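Local coordinates for putative cell adhesion protein (Parabacteroides distasonis, PDB 3LIU) that probably serves as a fimbrial (pilus) subunit of the FimA/Mfa1 family, with an inferred part in cell adhesion, at residues Val79-Ala93 with Lys123-Val137. Residues are numbered along the deposited sequence; the frame is centred on the assembly and turned at random. Where two conformers were deposited one is given.
Sequences VYAGEAHVVVVANAA and KGLTMSSKVLDVTLV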
loop_
_atom_site.group_PDB
_atom_site.type_symbol
_atom_site.label_atom_id
_atom_site.label_comp_id
_atom_site.label_asym_id
_atom_site.label_seq_id
_atom_site.Cartn_x
_atom_site.Cartn_y
_atom_site.Cartn_z
ATOM N N VAL A 79 -9.471 -7.469 30.426
ATOM C CA VAL A 79 -10.578 -7.040 29.572
ATOM C C VAL A 79 -11.857 -7.401 30.351
ATOM O O VAL A 79 -11.771 -7.779 31.519
ATOM C CB VAL A 79 -10.519 -7.735 28.161
ATOM C CG1 VAL A 79 -9.245 -7.346 27.404
ATOM C CG2 VAL A 79 -10.593 -9.239 28.257
ATOM N N TYR A 80 -13.032 -7.247 29.750
ATOM C CA TYR A 80 -14.292 -7.691 30.390
ATOM C C TYR A 80 -14.866 -8.941 29.738
ATOM O O TYR A 80 -14.549 -9.258 28.575
ATOM C CB TYR A 80 -15.341 -6.567 30.382
ATOM C CG TYR A 80 -14.853 -5.275 31.045
ATOM C CD1 TYR A 80 -14.797 -5.163 32.431
ATOM C CD2 TYR A 80 -14.452 -4.179 30.279
ATOM C CE1 TYR A 80 -14.357 -3.995 33.049
ATOM C CE2 TYR A 80 -14.006 -2.999 30.890
ATOM C CZ TYR A 80 -13.962 -2.919 32.278
ATOM O OH TYR A 80 -13.520 -1.767 32.897
ATOM N N ALA A 81 -15.698 -9.672 30.491
ATOM C CA ALA A 81 -16.338 -10.856 29.943
ATOM C C ALA A 81 -17.484 -10.467 29.004
ATOM O O ALA A 81 -18.060 -9.400 29.122
ATOM C CB ALA A 81 -16.833 -11.770 31.033
ATOM N N GLY A 82 -17.816 -11.363 28.077
ATOM C CA GLY A 82 -18.923 -11.131 27.150
ATOM C C GLY A 82 -18.505 -11.229 25.712
ATOM O O GLY A 82 -17.308 -11.440 25.379
ATOM N N GLU A 83 -19.507 -11.120 24.841
ATOM C CA GLU A 83 -19.269 -11.140 23.423
ATOM C C GLU A 83 -18.605 -9.833 23.036
ATOM O O GLU A 83 -18.980 -8.787 23.536
ATOM C CB GLU A 83 -20.557 -11.346 22.625
ATOM C CG GLU A 83 -20.276 -11.648 21.156
ATOM C CD GLU A 83 -21.517 -12.085 20.375
ATOM O OE1 GLU A 83 -22.613 -12.236 20.976
ATOM O OE2 GLU A 83 -21.381 -12.272 19.154
ATOM N N ALA A 84 -17.594 -9.925 22.171
ATOM C CA ALA A 84 -16.840 -8.769 21.739
ATOM C C ALA A 84 -16.348 -8.895 20.311
ATOM O O ALA A 84 -16.186 -10.004 19.770
ATOM C CB ALA A 84 -15.660 -8.494 22.693
ATOM N N HIS A 85 -16.098 -7.733 19.720
ATOM C CA HIS A 85 -15.475 -7.613 18.427
ATOM C C HIS A 85 -14.026 -7.155 18.643
ATOM O O HIS A 85 -13.780 -6.214 19.378
ATOM C CB HIS A 85 -16.258 -6.665 17.553
ATOM C CG HIS A 85 -17.566 -7.218 17.088
ATOM N ND1 HIS A 85 -18.769 -6.612 17.364
ATOM C CD2 HIS A 85 -17.862 -8.331 16.376
ATOM C CE1 HIS A 85 -19.750 -7.322 16.838
ATOM N NE2 HIS A 85 -19.228 -8.378 16.243
ATOM N N VAL A 86 -13.085 -7.886 18.048
ATOM C CA VAL A 86 -11.652 -7.719 18.285
ATOM C C VAL A 86 -10.966 -7.508 16.955
ATOM O O VAL A 86 -11.225 -8.238 16.016
ATOM C CB VAL A 86 -11.080 -8.978 18.932
ATOM C CG1 VAL A 86 -9.598 -8.866 19.163
ATOM C CG2 VAL A 86 -11.824 -9.283 20.236
ATOM N N VAL A 87 -10.092 -6.508 16.902
ATOM C CA VAL A 87 -9.271 -6.240 15.733
ATOM C C VAL A 87 -7.828 -5.962 16.186
ATOM O O VAL A 87 -7.582 -5.367 17.238
ATOM C CB VAL A 87 -9.868 -5.092 14.855
ATOM C CG1 VAL A 87 -10.221 -3.851 15.700
ATOM C CG2 VAL A 87 -8.922 -4.723 13.695
ATOM N N VAL A 88 -6.873 -6.418 15.395
ATOM C CA VAL A 88 -5.486 -6.301 15.725
ATOM C C VAL A 88 -4.821 -5.490 14.639
ATOM O O VAL A 88 -5.005 -5.767 13.446
ATOM C CB VAL A 88 -4.845 -7.696 15.778
ATOM C CG1 VAL A 88 -3.344 -7.619 16.135
ATOM C CG2 VAL A 88 -5.611 -8.557 16.763
ATOM N N VAL A 89 -4.021 -4.510 15.061
ATOM C CA VAL A 89 -3.222 -3.706 14.175
ATOM C C VAL A 89 -1.744 -3.872 14.522
ATOM O O VAL A 89 -1.318 -3.632 15.646
ATOM C CB VAL A 89 -3.605 -2.188 14.262
ATOM C CG1 VAL A 89 -2.627 -1.331 13.369
ATOM C CG2 VAL A 89 -5.069 -1.965 13.825
ATOM N N ALA A 90 -0.941 -4.241 13.547
ATOM C CA ALA A 90 0.520 -4.295 13.721
ATOM C C ALA A 90 1.177 -3.000 13.302
ATOM O O ALA A 90 0.821 -2.408 12.271
ATOM C CB ALA A 90 1.141 -5.470 12.907
ATOM N N ASN A 91 2.170 -2.595 14.094
ATOM C CA ASN A 91 3.128 -1.549 13.725
ATOM C C ASN A 91 2.496 -0.146 13.594
ATOM O O ASN A 91 2.912 0.654 12.780
ATOM C CB ASN A 91 3.874 -1.944 12.446
ATOM C CG ASN A 91 4.663 -3.250 12.604
ATOM O OD1 ASN A 91 5.197 -3.516 13.664
ATOM N ND2 ASN A 91 4.680 -4.088 11.559
ATOM N N ALA A 92 1.459 0.126 14.370
ATOM C CA ALA A 92 0.861 1.454 14.369
ATOM C C ALA A 92 1.869 2.495 14.849
ATOM O O ALA A 92 2.553 2.303 15.877
ATOM C CB ALA A 92 -0.402 1.487 15.219
ATOM N N ALA A 93 1.937 3.614 14.136
ATOM C CA ALA A 93 2.814 4.730 14.546
ATOM C C ALA A 93 2.376 5.194 15.945
ATOM O O ALA A 93 1.227 5.001 16.326
ATOM C CB ALA A 93 2.770 5.882 13.537
ATOM N N LYS A 123 9.843 1.358 11.141
ATOM C CA LYS A 123 8.611 1.215 11.940
ATOM C C LYS A 123 8.062 -0.202 11.871
ATOM O O LYS A 123 7.489 -0.734 12.855
ATOM C CB LYS A 123 7.519 2.166 11.468
ATOM C CG LYS A 123 6.178 1.953 12.226
ATOM C CD LYS A 123 5.143 2.976 11.821
ATOM C CE LYS A 123 4.526 2.652 10.440
ATOM N NZ LYS A 123 3.714 1.471 10.399
ATOM N N GLY A 124 8.225 -0.818 10.701
ATOM C CA GLY A 124 7.386 -1.947 10.351
ATOM C C GLY A 124 6.185 -1.398 9.604
ATOM O O GLY A 124 5.703 -0.314 9.891
ATOM N N LEU A 125 5.714 -2.135 8.613
ATOM C CA LEU A 125 4.589 -1.701 7.794
ATOM C C LEU A 125 3.295 -1.947 8.559
ATOM O O LEU A 125 3.147 -2.957 9.247
ATOM C CB LEU A 125 4.568 -2.475 6.476
ATOM C CG LEU A 125 5.814 -2.277 5.617
ATOM C CD1 LEU A 125 5.722 -3.086 4.373
ATOM C CD2 LEU A 125 5.957 -0.776 5.266
ATOM N N THR A 126 2.355 -1.022 8.461
ATOM C CA THR A 126 1.113 -1.199 9.180
ATOM C C THR A 126 0.350 -2.383 8.581
ATOM O O THR A 126 0.192 -2.472 7.367
ATOM C CB THR A 126 0.205 0.039 9.117
ATOM O OG1 THR A 126 0.972 1.234 9.365
ATOM C CG2 THR A 126 -0.922 -0.107 10.181
HETATM N N MSE A 127 -0.135 -3.281 9.425
HETATM C CA MSE A 127 -0.954 -4.431 8.976
HETATM C C MSE A 127 -2.164 -4.564 9.901
HETATM O O MSE A 127 -2.093 -4.159 11.060
HETATM C CB MSE A 127 -0.151 -5.747 9.099
HETATM C CG MSE A 127 1.163 -5.760 8.412
HETATM SE SE MSE A 127 2.358 -6.995 9.296
HETATM C CE MSE A 127 3.982 -6.558 8.273
ATOM N N SER A 128 -3.234 -5.177 9.424
ATOM C CA SER A 128 -4.396 -5.433 10.266
ATOM C C SER A 128 -5.029 -6.776 10.014
ATOM O O SER A 128 -4.920 -7.315 8.944
ATOM C CB SER A 128 -5.482 -4.393 10.042
ATOM O OG SER A 128 -5.727 -4.209 8.661
ATOM N N SER A 129 -5.715 -7.269 11.035
ATOM C CA SER A 129 -6.594 -8.423 10.947
ATOM C C SER A 129 -7.975 -7.991 10.522
ATOM O O SER A 129 -8.261 -6.809 10.439
ATOM C CB SER A 129 -6.689 -9.081 12.319
ATOM O OG SER A 129 -7.534 -8.348 13.212
ATOM N N LYS A 130 -8.833 -8.960 10.266
ATOM C CA LYS A 130 -10.263 -8.683 10.103
ATOM C C LYS A 130 -10.857 -8.469 11.460
ATOM O O LYS A 130 -10.174 -8.678 12.474
ATOM C CB LYS A 130 -10.950 -9.852 9.431
ATOM C CG LYS A 130 -11.154 -11.110 10.309
ATOM C CD LYS A 130 -11.997 -12.150 9.547
ATOM C CE LYS A 130 -11.894 -13.575 10.108
ATOM N NZ LYS A 130 -13.056 -14.350 9.560
ATOM N N VAL A 131 -12.138 -8.110 11.506
ATOM C CA VAL A 131 -12.826 -8.003 12.774
ATOM C C VAL A 131 -13.288 -9.387 13.231
ATOM O O VAL A 131 -13.972 -10.061 12.483
ATOM C CB VAL A 131 -14.038 -7.029 12.698
ATOM C CG1 VAL A 131 -14.802 -7.008 14.004
ATOM C CG2 VAL A 131 -13.570 -5.603 12.357
ATOM N N LEU A 132 -12.876 -9.796 14.432
ATOM C CA LEU A 132 -13.198 -11.112 15.005
ATOM C C LEU A 132 -14.393 -10.996 15.918
ATOM O O LEU A 132 -14.579 -9.975 16.583
ATOM C CB LEU A 132 -12.003 -11.664 15.823
ATOM C CG LEU A 132 -10.641 -11.632 15.109
ATOM C CD1 LEU A 132 -9.481 -12.121 15.987
ATOM C CD2 LEU A 132 -10.726 -12.477 13.884
ATOM N N ASP A 133 -15.223 -12.021 15.943
ATOM C CA ASP A 133 -16.310 -12.093 16.908
ATOM C C ASP A 133 -16.067 -13.244 17.888
ATOM O O ASP A 133 -16.039 -14.383 17.475
ATOM C CB ASP A 133 -17.650 -12.278 16.172
ATOM C CG ASP A 133 -18.826 -12.415 17.133
ATOM O OD1 ASP A 133 -18.984 -11.545 18.022
ATOM O OD2 ASP A 133 -19.589 -13.390 17.001
ATOM N N VAL A 134 -15.934 -12.956 19.168
ATOM C CA VAL A 134 -15.649 -13.961 20.177
ATOM C C VAL A 134 -16.484 -13.746 21.439
ATOM O O VAL A 134 -16.987 -12.643 21.700
ATOM C CB VAL A 134 -14.151 -13.947 20.574
ATOM C CG1 VAL A 134 -13.281 -14.235 19.355
ATOM C CG2 VAL A 134 -13.766 -12.626 21.255
ATOM N N THR A 135 -16.641 -14.801 22.223
ATOM C CA THR A 135 -17.251 -14.664 23.556
ATOM C C THR A 135 -16.192 -14.906 24.619
ATOM O O THR A 135 -15.641 -16.002 24.738
ATOM C CB THR A 135 -18.463 -15.581 23.722
ATOM O OG1 THR A 135 -19.393 -15.254 22.694
ATOM C CG2 THR A 135 -19.135 -15.408 25.130
ATOM N N LEU A 136 -15.881 -13.847 25.356
ATOM C CA LEU A 136 -14.869 -13.902 26.407
ATOM C C LEU A 136 -15.518 -14.438 27.678
ATOM O O LEU A 136 -16.560 -13.957 28.096
ATOM C CB LEU A 136 -14.238 -12.504 26.628
ATOM C CG LEU A 136 -13.548 -11.859 25.397
ATOM C CD1 LEU A 136 -13.293 -10.340 25.554
ATOM C CD2 LEU A 136 -12.256 -12.585 25.026
ATOM N N VAL A 137 -14.892 -15.441 28.284
ATOM C CA VAL A 137 -15.406 -16.088 29.493
ATOM C C VAL A 137 -14.849 -15.368 30.710
ATOM O O VAL A 137 -13.666 -15.013 30.763
ATOM C CB VAL A 137 -15.028 -17.580 29.509
ATOM C CG1 VAL A 137 -15.414 -18.242 30.829
ATOM C CG2 VAL A 137 -15.707 -18.266 28.358
HETATM O O HOH W 1 1.016 3.542 11.317
#
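Asn91 and Lys123 lock one end of this antiparallel strand pair. The Asn91 side chain lies against the backbone of Gly124 and Leu125, and its ND2 gives a fairly straight bond (166° at the hydrogen) to Leu125 O, 3.0 Å away; that oxygen lies in the amide plane, while ND2 sits above the carbonyl plane it donates to. ND2 also donates to Asp42 O, and OD1 accepts from Asn44 N, which together fix the amide's rotation. The Lys123 side chain starts out extended, then bends at chi3 and chi4, which curls the chain over Asn91 O and sets NZ 2.6 Å from that oxygen. The same ammonium reaches Gly124 O and Thr126 OG1 and forms a salt bridge with Glu119, which also bonds Thr126 OG1. A methionine in place of Lys123 would probably leave Asn91 O and Glu119 without their charged mate and free the turn to shift.

Further along, Val88 and Ser129 break the regular pairing: Ser129 OG, not a carbonyl, accepts from Val88 N at 3.0 Å and itself donates to Lys130 O. The register slips by one here, and paired backbone bonds resume from Val86 with Leu132 to Gly82 with Leu136. On the inner face Val86 CG2 meets Val134 CG2 at 4.0 Å, the two side chains nearly perpendicular, and Leu136 CD1 reaches Val79 CG2 (4.0 Å) and Ala84 CB; Leu19 and Leu21 of strand 16-24 pack over this face. On the other face, Glu83 OE2 comes within 2.7 Å of Asp133 OD1, the carboxylate planes 42° apart. Strand 82-90, bonded to 45-52 along its other edge, thus joins 127-136 in the transthyretin-like β-sandwich typical of FimA-type fimbrillins.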